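Hypothetical protein Rv0793 (Mycobacterium tuberculosis, PDB 1Y0H) is a putative homodimeric monooxygenase that might take part in antibiotic biosynthesis or scavenge reactive oxygen species. Local coordinates at residues A[8-22]-A[81-94]. Sequence-based numbering, arbitrary orientation. Where two conformers were deposited one is given.
Sequences VIARFMPRPDARSAL and VGELLTRPVAVTVL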
loop_
_atom_site.group_PDB
_atom_site.type_symbol
_atom_site.label_atom_id
_atom_site.label_comp_id
_atom_site.label_asym_id
_atom_site.label_seq_id
_atom_site.Cartn_x
_atom_site.Cartn_y
_atom_site.Cartn_z
ATOM N N VAL A 8 -3.295 -6.212 0.256
ATOM C CA VAL A 8 -4.383 -5.482 -0.372
ATOM C C VAL A 8 -4.201 -4.017 -0.024
ATOM O O VAL A 8 -3.866 -3.678 1.122
ATOM C CB VAL A 8 -5.775 -5.936 0.163
ATOM C CG1 VAL A 8 -6.910 -5.180 -0.528
ATOM C CG2 VAL A 8 -5.959 -7.435 -0.007
ATOM N N ILE A 9 -4.373 -3.160 -1.026
ATOM C CA ILE A 9 -4.499 -1.727 -0.778
ATOM C C ILE A 9 -5.945 -1.378 -1.067
ATOM O O ILE A 9 -6.465 -1.710 -2.127
ATOM C CB ILE A 9 -3.577 -0.888 -1.695
ATOM C CG1 ILE A 9 -2.119 -1.200 -1.410
ATOM C CG2 ILE A 9 -3.841 0.636 -1.506
ATOM C CD1 ILE A 9 -1.148 -0.637 -2.472
ATOM N N ALA A 10 -6.586 -0.690 -0.128
ATOM C CA ALA A 10 -7.955 -0.217 -0.342
ATOM C C ALA A 10 -7.954 1.278 -0.096
ATOM O O ALA A 10 -7.550 1.736 0.985
ATOM C CB ALA A 10 -8.922 -0.909 0.599
ATOM N N ARG A 11 -8.420 2.021 -1.093
ATOM C CA ARG A 11 -8.458 3.491 -1.032
ATOM C C ARG A 11 -9.894 3.975 -0.980
ATOM O O ARG A 11 -10.733 3.541 -1.785
ATOM C CB ARG A 11 -7.745 4.101 -2.245
ATOM C CG ARG A 11 -6.385 3.492 -2.506
ATOM C CD ARG A 11 -5.602 4.263 -3.563
ATOM N NE ARG A 11 -4.525 5.008 -2.909
ATOM C CZ ARG A 11 -3.224 4.814 -3.110
ATOM N NH1 ARG A 11 -2.357 5.536 -2.429
ATOM N NH2 ARG A 11 -2.777 3.925 -3.996
ATOM N N PHE A 12 -10.165 4.880 -0.032
ATOM C CA PHE A 12 -11.522 5.391 0.208
ATOM C C PHE A 12 -11.536 6.892 0.039
ATOM O O PHE A 12 -10.707 7.588 0.626
ATOM C CB PHE A 12 -11.993 5.072 1.626
ATOM C CG PHE A 12 -11.885 3.622 1.994
ATOM C CD1 PHE A 12 -10.667 3.085 2.415
ATOM C CD2 PHE A 12 -13.005 2.799 1.930
ATOM C CE1 PHE A 12 -10.573 1.723 2.743
ATOM C CE2 PHE A 12 -12.925 1.452 2.274
ATOM C CZ PHE A 12 -11.711 0.915 2.674
ATOM N N MET A 13 -12.496 7.387 -0.739
ATOM C CA MET A 13 -12.606 8.816 -0.976
ATOM C C MET A 13 -13.953 9.311 -0.430
ATOM O O MET A 13 -14.948 9.373 -1.153
ATOM C CB MET A 13 -12.398 9.135 -2.469
ATOM C CG MET A 13 -10.987 8.849 -2.993
ATOM S SD MET A 13 -10.636 7.069 -3.235
ATOM C CE MET A 13 -9.178 7.112 -4.291
ATOM N N PRO A 14 -14.000 9.634 0.876
ATOM C CA PRO A 14 -15.272 10.027 1.470
ATOM C C PRO A 14 -15.758 11.371 0.986
ATOM O O PRO A 14 -14.958 12.226 0.597
ATOM C CB PRO A 14 -14.956 10.120 2.970
ATOM C CG PRO A 14 -13.505 10.404 3.036
ATOM C CD PRO A 14 -12.906 9.641 1.867
ATOM N N ARG A 15 -17.071 11.558 1.010
ATOM C CA ARG A 15 -17.603 12.902 0.948
ATOM C C ARG A 15 -17.111 13.620 2.197
ATOM O O ARG A 15 -16.975 12.992 3.252
ATOM C CB ARG A 15 -19.125 12.897 0.943
ATOM C CG ARG A 15 -19.774 12.167 -0.216
ATOM C CD ARG A 15 -21.245 12.572 -0.309
ATOM N NE ARG A 15 -21.868 12.584 1.016
ATOM C CZ ARG A 15 -22.434 11.522 1.583
ATOM N NH1 ARG A 15 -22.479 10.370 0.931
ATOM N NH2 ARG A 15 -22.947 11.613 2.802
ATOM N N PRO A 16 -16.848 14.938 2.088
ATOM C CA PRO A 16 -16.404 15.699 3.259
ATOM C C PRO A 16 -17.296 15.490 4.477
ATOM O O PRO A 16 -16.780 15.279 5.586
ATOM C CB PRO A 16 -16.440 17.155 2.768
ATOM C CG PRO A 16 -16.160 17.033 1.282
ATOM C CD PRO A 16 -16.903 15.775 0.875
ATOM N N ASP A 17 -18.615 15.508 4.278
ATOM C CA ASP A 17 -19.547 15.363 5.404
ATOM C C ASP A 17 -19.536 13.962 5.995
ATOM O O ASP A 17 -20.009 13.757 7.110
ATOM C CB ASP A 17 -20.978 15.742 5.006
ATOM C CG ASP A 17 -21.614 14.734 4.058
ATOM O OD1 ASP A 17 -21.313 14.770 2.845
ATOM O OD2 ASP A 17 -22.435 13.913 4.528
ATOM N N ALA A 18 -18.999 13.004 5.247
ATOM C CA ALA A 18 -19.026 11.605 5.667
ATOM C C ALA A 18 -17.695 11.126 6.229
ATOM O O ALA A 18 -17.572 9.962 6.581
ATOM C CB ALA A 18 -19.421 10.715 4.484
ATOM N N ARG A 19 -16.703 12.011 6.302
ATOM C CA ARG A 19 -15.358 11.562 6.665
ATOM C C ARG A 19 -15.288 10.921 8.057
ATOM O O ARG A 19 -14.725 9.832 8.207
ATOM C CB ARG A 19 -14.357 12.704 6.560
ATOM C CG ARG A 19 -12.923 12.206 6.519
ATOM C CD ARG A 19 -12.001 13.394 6.707
ATOM N NE ARG A 19 -10.603 12.997 6.840
ATOM C CZ ARG A 19 -9.797 12.779 5.807
ATOM N NH1 ARG A 19 -10.259 12.906 4.569
ATOM N NH2 ARG A 19 -8.531 12.431 6.008
ATOM N N SER A 20 -15.858 11.581 9.072
ATOM C CA SER A 20 -15.860 10.994 10.422
ATOM C C SER A 20 -16.641 9.678 10.477
ATOM O O SER A 20 -16.237 8.749 11.164
ATOM C CB SER A 20 -16.367 11.985 11.479
ATOM O OG SER A 20 -17.706 12.346 11.248
ATOM N N ALA A 21 -17.724 9.582 9.712
ATOM C CA ALA A 21 -18.475 8.335 9.625
ATOM C C ALA A 21 -17.647 7.206 8.989
ATOM O O ALA A 21 -17.673 6.052 9.461
ATOM C CB ALA A 21 -19.805 8.559 8.871
ATOM N N LEU A 22 -16.897 7.538 7.942
ATOM C CA LEU A 22 -16.057 6.536 7.295
ATOM C C LEU A 22 -14.972 6.084 8.259
ATOM O O LEU A 22 -14.712 4.885 8.384
ATOM C CB LEU A 22 -15.427 7.091 6.023
ATOM C CG LEU A 22 -14.458 6.122 5.322
ATOM C CD1 LEU A 22 -15.129 4.849 4.830
ATOM C CD2 LEU A 22 -13.790 6.898 4.209
ATOM N N VAL A 81 -20.347 0.922 3.327
ATOM C CA VAL A 81 -19.256 1.810 2.937
ATOM C C VAL A 81 -19.558 2.725 1.744
ATOM O O VAL A 81 -19.236 3.929 1.779
ATOM C CB VAL A 81 -17.919 1.050 2.745
ATOM C CG1 VAL A 81 -18.007 0.036 1.608
ATOM C CG2 VAL A 81 -16.773 2.043 2.544
ATOM N N GLY A 82 -20.178 2.171 0.707
ATOM C CA GLY A 82 -20.363 2.893 -0.552
ATOM C C GLY A 82 -21.117 4.194 -0.420
ATOM O O GLY A 82 -20.843 5.170 -1.132
ATOM N N GLU A 83 -22.058 4.190 0.514
ATOM C CA GLU A 83 -22.963 5.300 0.772
ATOM C C GLU A 83 -22.250 6.516 1.374
ATOM O O GLU A 83 -22.841 7.597 1.461
ATOM C CB GLU A 83 -24.081 4.814 1.692
ATOM C CG GLU A 83 -25.042 3.778 1.049
ATOM C CD GLU A 83 -24.433 2.394 0.717
ATOM O OE1 GLU A 83 -23.380 2.000 1.272
ATOM O OE2 GLU A 83 -25.037 1.676 -0.121
ATOM N N LEU A 84 -20.994 6.334 1.795
ATOM C CA LEU A 84 -20.210 7.416 2.403
ATOM C C LEU A 84 -19.226 8.061 1.429
ATOM O O LEU A 84 -18.576 9.055 1.763
ATOM C CB LEU A 84 -19.428 6.878 3.615
ATOM C CG LEU A 84 -20.284 6.191 4.688
ATOM C CD1 LEU A 84 -19.406 5.641 5.775
ATOM C CD2 LEU A 84 -21.242 7.214 5.278
ATOM N N LEU A 85 -19.117 7.492 0.230
ATOM C CA LEU A 85 -18.005 7.816 -0.671
ATOM C C LEU A 85 -18.433 8.551 -1.925
ATOM O O LEU A 85 -19.598 8.520 -2.316
ATOM C CB LEU A 85 -17.272 6.534 -1.066
ATOM C CG LEU A 85 -16.909 5.571 0.065
ATOM C CD1 LEU A 85 -16.364 4.274 -0.495
ATOM C CD2 LEU A 85 -15.921 6.220 1.051
ATOM N N THR A 86 -17.473 9.232 -2.535
ATOM C CA THR A 86 -17.694 9.935 -3.799
ATOM C C THR A 86 -17.557 8.986 -4.978
ATOM O O THR A 86 -17.912 9.331 -6.101
ATOM C CB THR A 86 -16.678 11.057 -4.027
ATOM O OG1 THR A 86 -15.347 10.514 -4.017
ATOM C CG2 THR A 86 -16.808 12.147 -2.970
ATOM N N ARG A 87 -17.009 7.806 -4.710
ATOM C CA ARG A 87 -16.758 6.804 -5.739
ATOM C C ARG A 87 -16.525 5.485 -5.008
ATOM O O ARG A 87 -16.217 5.494 -3.817
ATOM C CB ARG A 87 -15.516 7.190 -6.542
ATOM C CG ARG A 87 -14.322 7.483 -5.636
ATOM C CD ARG A 87 -13.151 8.048 -6.386
ATOM N NE ARG A 87 -12.396 6.992 -7.023
ATOM C CZ ARG A 87 -11.350 7.190 -7.817
ATOM N NH1 ARG A 87 -10.927 8.424 -8.079
ATOM N NH2 ARG A 87 -10.732 6.147 -8.348
ATOM N N PRO A 88 -16.670 4.342 -5.706
ATOM C CA PRO A 88 -16.461 3.070 -5.007
ATOM C C PRO A 88 -15.046 2.938 -4.444
ATOM O O PRO A 88 -14.102 3.576 -4.948
ATOM C CB PRO A 88 -16.662 2.019 -6.107
ATOM C CG PRO A 88 -16.526 2.777 -7.414
ATOM C CD PRO A 88 -17.003 4.167 -7.131
ATOM N N VAL A 89 -14.907 2.087 -3.434
ATOM C CA VAL A 89 -13.591 1.767 -2.859
ATOM C C VAL A 89 -12.704 1.257 -3.988
ATOM O O VAL A 89 -13.134 0.441 -4.814
ATOM C CB VAL A 89 -13.673 0.689 -1.740
ATOM C CG1 VAL A 89 -12.300 0.452 -1.098
ATOM C CG2 VAL A 89 -14.661 1.101 -0.653
ATOM N N ALA A 90 -11.478 1.763 -4.026
ATOM C CA ALA A 90 -10.499 1.341 -5.010
ATOM C C ALA A 90 -9.603 0.294 -4.369
ATOM O O ALA A 90 -8.817 0.605 -3.469
ATOM C CB ALA A 90 -9.695 2.528 -5.494
ATOM N N VAL A 91 -9.740 -0.946 -4.832
ATOM C CA VAL A 91 -9.090 -2.091 -4.195
ATOM C C VAL A 91 -8.101 -2.735 -5.144
ATOM O O VAL A 91 -8.450 -3.074 -6.270
ATOM C CB VAL A 91 -10.127 -3.163 -3.743
ATOM C CG1 VAL A 91 -9.439 -4.416 -3.210
ATOM C CG2 VAL A 91 -11.072 -2.593 -2.698
ATOM N N THR A 92 -6.870 -2.901 -4.672
ATOM C CA THR A 92 -5.854 -3.624 -5.429
ATOM C C THR A 92 -5.325 -4.788 -4.632
ATOM O O THR A 92 -4.868 -4.624 -3.504
ATOM C CB THR A 92 -4.694 -2.691 -5.819
ATOM O OG1 THR A 92 -5.222 -1.563 -6.524
ATOM C CG2 THR A 92 -3.688 -3.418 -6.710
ATOM N N VAL A 93 -5.388 -5.978 -5.225
ATOM C CA VAL A 93 -4.778 -7.145 -4.593
ATOM C C VAL A 93 -3.354 -7.285 -5.106
ATOM O O VAL A 93 -3.115 -7.143 -6.309
ATOM C CB VAL A 93 -5.614 -8.421 -4.833
ATOM C CG1 VAL A 93 -4.912 -9.669 -4.267
ATOM C CG2 VAL A 93 -7.011 -8.243 -4.229
ATOM N N LEU A 94 -2.426 -7.555 -4.188
ATOM C CA LEU A 94 -0.994 -7.545 -4.478
ATOM C C LEU A 94 -0.304 -8.865 -4.159
ATOM O O LEU A 94 -0.557 -9.475 -3.116
ATOM C CB LEU A 94 -0.306 -6.426 -3.698
ATOM C CG LEU A 94 -0.812 -4.989 -3.884
ATOM C CD1 LEU A 94 -0.171 -4.094 -2.827
ATOM C CD2 LEU A 94 -0.488 -4.483 -5.280
HETATM O O HOH W 1 -13.646 5.522 -2.525
HETATM O O HOH W 2 -22.085 9.590 -1.809
#
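V89 lies against the F12 ring, its CG1 over one face, 3.9 Å from the ring centroid, while V81 CG2 meets the ring edge 3.9 Å from F12 CD2. With V89 CG1 anti to its backbone N (chi1 -176°), the second methyl, CG2, reaches F12 CE2 as well. L85 CD2 fills the angle between F12 CB and L22 CD2, and L84 CD1 rests on the first turn of helix 19-35 at L22 CA. On the other side of the chain M13 bends at chi2 (75°) and sets CE over the centre of the R87 guanidinium, 4.1 Å above its plane.

Behind these side chains stand an antiparallel ladder and, two residues out of register, a single P14-L85 backbone bridge. In strands 8-12 and 90-94, I9 pairs with T92 and R11 with A90 through two backbone bonds each. Beyond the slip, M13 O accepts hydrogen bonds from both T86 N (2.9 Å) and T86 OG1, and water 1 joins M13 N to R87 O. R15 N donates to L84 O, while R15 NH1 reaches E83 O at 2.8 Å; D17, held side-on by NE and NH2, fixes the guanidinium.

Strand 90-96 borders the ferredoxin-like sheet within the chain, but L94 pairs with a strand of the second subunit, continuing the sheet across the dimer. By bonding two carbonyls, R15 ties 3-10 turn 82-84 to the entry of helix 19-35.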